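Local coordinates for protein PlyCB (Streptococcus phage C1, PDB 4F87) that forms the octameric ring of the phage endolysin PlyC, serving as its cell-wall binding subunit in the lysis of streptococcal host cells, at the interface of chains A and B. Coordinates in Å, arbitrary orientation; residue numbers count along the deposited sequence, not the author numbering. Chains: chain A/B, PlyCB.

Contacts 1 and 2 are neighbouring patches of one PlyCB–PlyCB interface, the centres of their C-alpha atoms about 7 Å apart. Both set helix 43-50 of chain A against the segment of chain B that runs from strand 55-57 into the following loop, and they share A:Thr45 and B:Ile58. Contact 1 is the greasy part, built round one phenylalanine; contact 2 is polar and gathers at the start of the helix. Because different surfaces of the same protein meet, without an exact two-fold, the pairing can be repeated from subunit to subunit, as suits the eight-membered ring.

Contact 1: the interface of chains A and B. Residues chain A 38, 45, 48-49; chain B 17, 56-58, 66.
One face of the A:Phe49 ring is taken by B:Ile56, whose terminal methyl CD1 sits over the ring centre, 3.8 Å from the centroid, in a CH-pi contact. On the opposite side B:Ile66 approaches, not over the centre but towards the rim, its CD1 lying 3.5 Å from A:Phe49 CE2. B:Ile58 meets that same rim from the B:Ile56 side, its CD1 3.7 Å from A:Phe49 CE2, while the backbone oxygen of A:Thr45 lies in the ring plane at an edge. This is the apolar part of the subunit interface of the C1_PlyCB family, in which an aromatic side chain from helix 43-50 packs among isoleucines from strand 55-57, the loop after it and helix 63-70 of the next protomer.

The isoleucine torsions fit the ring on both sides. In B:Ile56, CG1 lies between the backbone N and the carbonyl carbon (chi1 69°), and an extended second torsion carries CD1 out over the aromatic face. B:Ile66, on helix 63-70, is instead folded back at CG1 (chi2 -55°), which directs its methyl between the ring and A:Ile38. There the two CD1 methyls of A:Ile38 and B:Ile66 meet at 3.4 Å, a tight packing, with the side chains crossing at about a right angle.

Close approach of the backbones accompanies this packing. A:Gly48, with no side chain, probably allows the helix to come this close to strand 55-57, its CA 3.3 Å from the carbonyl O of B:Asn57. The branch methyl CG2 of B:Ile56 touches the carbonyl O of A:Gly48 at 3.4 Å.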
loop_
_atom_site.group_PDB
_atom_site.type_symbol
_atom_site.label_atom_id
_atom_site.label_comp_id
_atom_site.label_asym_id
_atom_site.label_seq_id
_atom_site.Cartn_x
_atom_site.Cartn_y
_atom_site.Cartn_z
ATOM N N ILE A 38 -2.999 5.403 -26.963
ATOM C CA ILE A 38 -4.155 5.593 -27.841
ATOM C C ILE A 38 -4.318 7.054 -28.221
ATOM O O ILE A 38 -3.847 7.961 -27.524
ATOM C CB ILE A 38 -5.460 5.071 -27.158
ATOM C CG1 ILE A 38 -5.755 5.828 -25.843
ATOM C CG2 ILE A 38 -5.432 3.540 -26.955
ATOM C CD1 ILE A 38 -7.158 5.592 -25.305
ATOM N N THR A 45 -14.216 12.739 -24.125
ATOM C CA THR A 45 -13.392 11.672 -23.570
ATOM C C THR A 45 -12.222 12.241 -22.812
ATOM O O THR A 45 -11.835 11.685 -21.784
ATOM C CB THR A 45 -12.932 10.776 -24.713
ATOM O OG1 THR A 45 -14.076 10.353 -25.484
ATOM C CG2 THR A 45 -12.146 9.560 -24.221
ATOM N N GLY A 48 -13.592 13.328 -19.547
ATOM C CA GLY A 48 -13.900 12.156 -18.742
ATOM C C GLY A 48 -12.658 11.567 -18.093
ATOM O O GLY A 48 -12.606 11.380 -16.866
ATOM N N PHE A 49 -11.594 11.340 -18.905
ATOM C CA PHE A 49 -10.382 10.783 -18.296
ATOM C C PHE A 49 -9.666 11.766 -17.384
ATOM O O PHE A 49 -8.997 11.312 -16.454
ATOM C CB PHE A 49 -9.438 10.230 -19.379
ATOM C CG PHE A 49 -9.860 8.819 -19.728
ATOM C CD1 PHE A 49 -9.442 7.737 -18.956
ATOM C CD2 PHE A 49 -10.777 8.585 -20.740
ATOM C CE1 PHE A 49 -9.882 6.437 -19.224
ATOM C CE2 PHE A 49 -11.213 7.287 -21.016
ATOM C CZ PHE A 49 -10.777 6.220 -20.245
ATOM N N PHE B 17 -14.620 1.514 -13.562
ATOM C CA PHE B 17 -15.345 2.761 -13.727
ATOM C C PHE B 17 -16.558 2.551 -14.584
ATOM O O PHE B 17 -16.586 1.634 -15.421
ATOM C CB PHE B 17 -14.428 3.852 -14.374
ATOM C CG PHE B 17 -13.816 3.478 -15.711
ATOM C CD1 PHE B 17 -14.476 3.765 -16.898
ATOM C CD2 PHE B 17 -12.567 2.869 -15.783
ATOM C CE1 PHE B 17 -13.931 3.399 -18.144
ATOM C CE2 PHE B 17 -12.010 2.522 -17.032
ATOM C CZ PHE B 17 -12.685 2.809 -18.202
ATOM N N ILE B 56 -17.305 8.256 -15.494
ATOM C CA ILE B 56 -16.729 9.226 -16.430
ATOM C C ILE B 56 -17.438 9.225 -17.773
ATOM O O ILE B 56 -18.214 8.305 -18.085
ATOM C CB ILE B 56 -15.199 8.975 -16.610
ATOM C CG1 ILE B 56 -14.908 7.645 -17.360
ATOM C CG2 ILE B 56 -14.483 9.049 -15.249
ATOM C CD1 ILE B 56 -13.415 7.449 -17.818
ATOM N N ASN B 57 -17.144 10.215 -18.593
ATOM C CA ASN B 57 -17.690 10.316 -19.938
ATOM C C ASN B 57 -16.681 9.824 -20.968
ATOM O O ASN B 57 -15.500 10.205 -20.917
ATOM C CB ASN B 57 -18.055 11.767 -20.280
ATOM C CG ASN B 57 -19.294 12.292 -19.620
ATOM O OD1 ASN B 57 -20.257 12.730 -20.316
ATOM N ND2 ASN B 57 -19.291 12.364 -18.310
ATOM N N ILE B 58 -17.160 9.007 -21.939
ATOM C CA ILE B 58 -16.350 8.512 -23.048
ATOM C C ILE B 58 -17.215 8.605 -24.280
ATOM O O ILE B 58 -18.320 8.041 -24.310
ATOM C CB ILE B 58 -15.844 7.065 -22.827
ATOM C CG1 ILE B 58 -15.005 6.955 -21.547
ATOM C CG2 ILE B 58 -15.052 6.566 -24.050
ATOM C CD1 ILE B 58 -14.472 5.531 -21.250
ATOM N N ILE B 66 -10.506 2.647 -25.874
ATOM C CA ILE B 66 -10.451 2.368 -24.437
ATOM C C ILE B 66 -10.541 0.870 -24.189
ATOM O O ILE B 66 -9.822 0.345 -23.332
ATOM C CB ILE B 66 -11.537 3.154 -23.684
ATOM C CG1 ILE B 66 -11.423 4.688 -23.941
ATOM C CG2 ILE B 66 -11.574 2.801 -22.176
ATOM C CD1 ILE B 66 -10.102 5.305 -23.631
#

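Contact 2: the interface of chains A and B. Residues chain A 42, 44-45; chain B 20-21, 23, 58-59.
With CG anti to the backbone N (chi1 174°) and the chain extended beyond it, A:Glu44 stretches from the first turn of helix 43-50 across to B:Thr21, whose own OG1 also points away from its backbone N (chi1 -178°). The two side chains cross at about a right angle. B:Thr21 OG1, the side-chain hydroxyl, donates to A:Glu44 OE1 at 2.6 Å, and that carboxylate oxygen accepts with its syn lone pair, on the side of OE2. B:Thr21 OG1 in turn accepts from the backbone N of B:Gly23 at 2.9 Å. This internal link probably helps to hold OG1 in place and would favour pointing its hydrogen across the interface, and B:Gly23 acts as a second-shell residue of the loop after strand 16-20.

The loop residue B:Ser59 provides the other half of this polar helix-to-loop patch of the PlyCB ring. Its backbone N donates to A:Thr45 OG1, the side-chain hydroxyl, at 2.9 Å in a nearly straight bond (167° at H). Here a threonine that gives carbon contacts to the apolar neighbourhood also supplies a polar branch for the partner's main chain. The serine hydroxyl OG of B:Ser59 turns instead to A:Asp42, just ahead of the helix, and donates to A:Asp42 OD2 at 2.6 Å. It arrives from well above the carboxylate plane rather than within it. B:Ser59 therefore bonds through both its main chain and its side chain.

Both carboxylates thus accept hydrogen bonds from hydroxyl groups. Beside the serine–aspartate bond, CB of B:Ser59 packs 3.5 Å from CB of A:Asp42.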
loop_
_atom_site.group_PDB
_atom_site.type_symbol
_atom_site.label_atom_id
_atom_site.label_comp_id
_atom_site.label_asym_id
_atom_site.label_seq_id
_atom_site.Cartn_x
_atom_site.Cartn_y
_atom_site.Cartn_z
ATOM N N ASP A 42 -12.449 12.684 -29.255
ATOM C CA ASP A 42 -13.414 13.675 -28.806
ATOM C C ASP A 42 -13.040 14.319 -27.480
ATOM O O ASP A 42 -12.595 13.653 -26.544
ATOM C CB ASP A 42 -14.794 13.027 -28.658
ATOM C CG ASP A 42 -15.374 12.563 -29.971
ATOM O OD1 ASP A 42 -15.720 13.432 -30.805
ATOM O OD2 ASP A 42 -15.461 11.337 -30.180
ATOM N N GLU A 44 -15.032 15.220 -25.180
ATOM C CA GLU A 44 -15.777 14.631 -24.069
ATOM C C GLU A 44 -14.940 13.564 -23.353
ATOM O O GLU A 44 -14.938 13.501 -22.121
ATOM C CB GLU A 44 -17.060 14.009 -24.602
ATOM C CG GLU A 44 -17.817 13.253 -23.523
ATOM C CD GLU A 44 -19.095 12.597 -23.983
ATOM O OE1 GLU A 44 -19.141 12.081 -25.122
ATOM O OE2 GLU A 44 -20.024 12.500 -23.151
ATOM N N THR A 45 -14.216 12.739 -24.125
ATOM C CA THR A 45 -13.392 11.672 -23.570
ATOM C C THR A 45 -12.222 12.241 -22.812
ATOM O O THR A 45 -11.835 11.685 -21.784
ATOM C CB THR A 45 -12.932 10.776 -24.713
ATOM O OG1 THR A 45 -14.076 10.353 -25.484
ATOM C CG2 THR A 45 -12.146 9.560 -24.221
ATOM N N HIS B 20 -20.250 6.514 -19.991
ATOM C CA HIS B 20 -21.374 6.824 -20.870
ATOM C C HIS B 20 -21.005 8.030 -21.716
ATOM O O HIS B 20 -20.019 8.714 -21.395
ATOM C CB HIS B 20 -22.650 7.167 -20.040
ATOM C CG HIS B 20 -22.615 8.504 -19.368
ATOM N ND1 HIS B 20 -21.887 8.720 -18.210
ATOM C CD2 HIS B 20 -23.186 9.674 -19.740
ATOM C CE1 HIS B 20 -22.046 10.001 -17.903
ATOM N NE2 HIS B 20 -22.819 10.619 -18.788
ATOM N N THR B 21 -21.799 8.321 -22.749
ATOM C CA THR B 21 -21.648 9.547 -23.500
ATOM C C THR B 21 -22.897 10.389 -23.370
ATOM O O THR B 21 -24.006 9.830 -23.280
ATOM C CB THR B 21 -21.354 9.281 -24.995
ATOM O OG1 THR B 21 -21.172 10.554 -25.647
ATOM C CG2 THR B 21 -22.514 8.549 -25.747
ATOM N N GLY B 23 -23.330 12.541 -25.843
ATOM C CA GLY B 23 -23.427 12.837 -27.270
ATOM C C GLY B 23 -24.752 12.408 -27.874
ATOM O O GLY B 23 -25.631 11.860 -27.198
ATOM N N ILE B 58 -17.160 9.007 -21.939
ATOM C CA ILE B 58 -16.350 8.512 -23.048
ATOM C C ILE B 58 -17.215 8.605 -24.280
ATOM O O ILE B 58 -18.320 8.041 -24.310
ATOM C CB ILE B 58 -15.844 7.065 -22.827
ATOM C CG1 ILE B 58 -15.005 6.955 -21.547
ATOM C CG2 ILE B 58 -15.052 6.566 -24.050
ATOM C CD1 ILE B 58 -14.472 5.531 -21.250
ATOM N N SER B 59 -16.758 9.292 -25.311
ATOM C CA SER B 59 -17.534 9.405 -26.531
ATOM C C SER B 59 -17.703 8.029 -27.180
ATOM O O SER B 59 -16.840 7.156 -27.026
ATOM C CB SER B 59 -16.816 10.365 -27.466
ATOM O OG SER B 59 -17.465 10.551 -28.710
#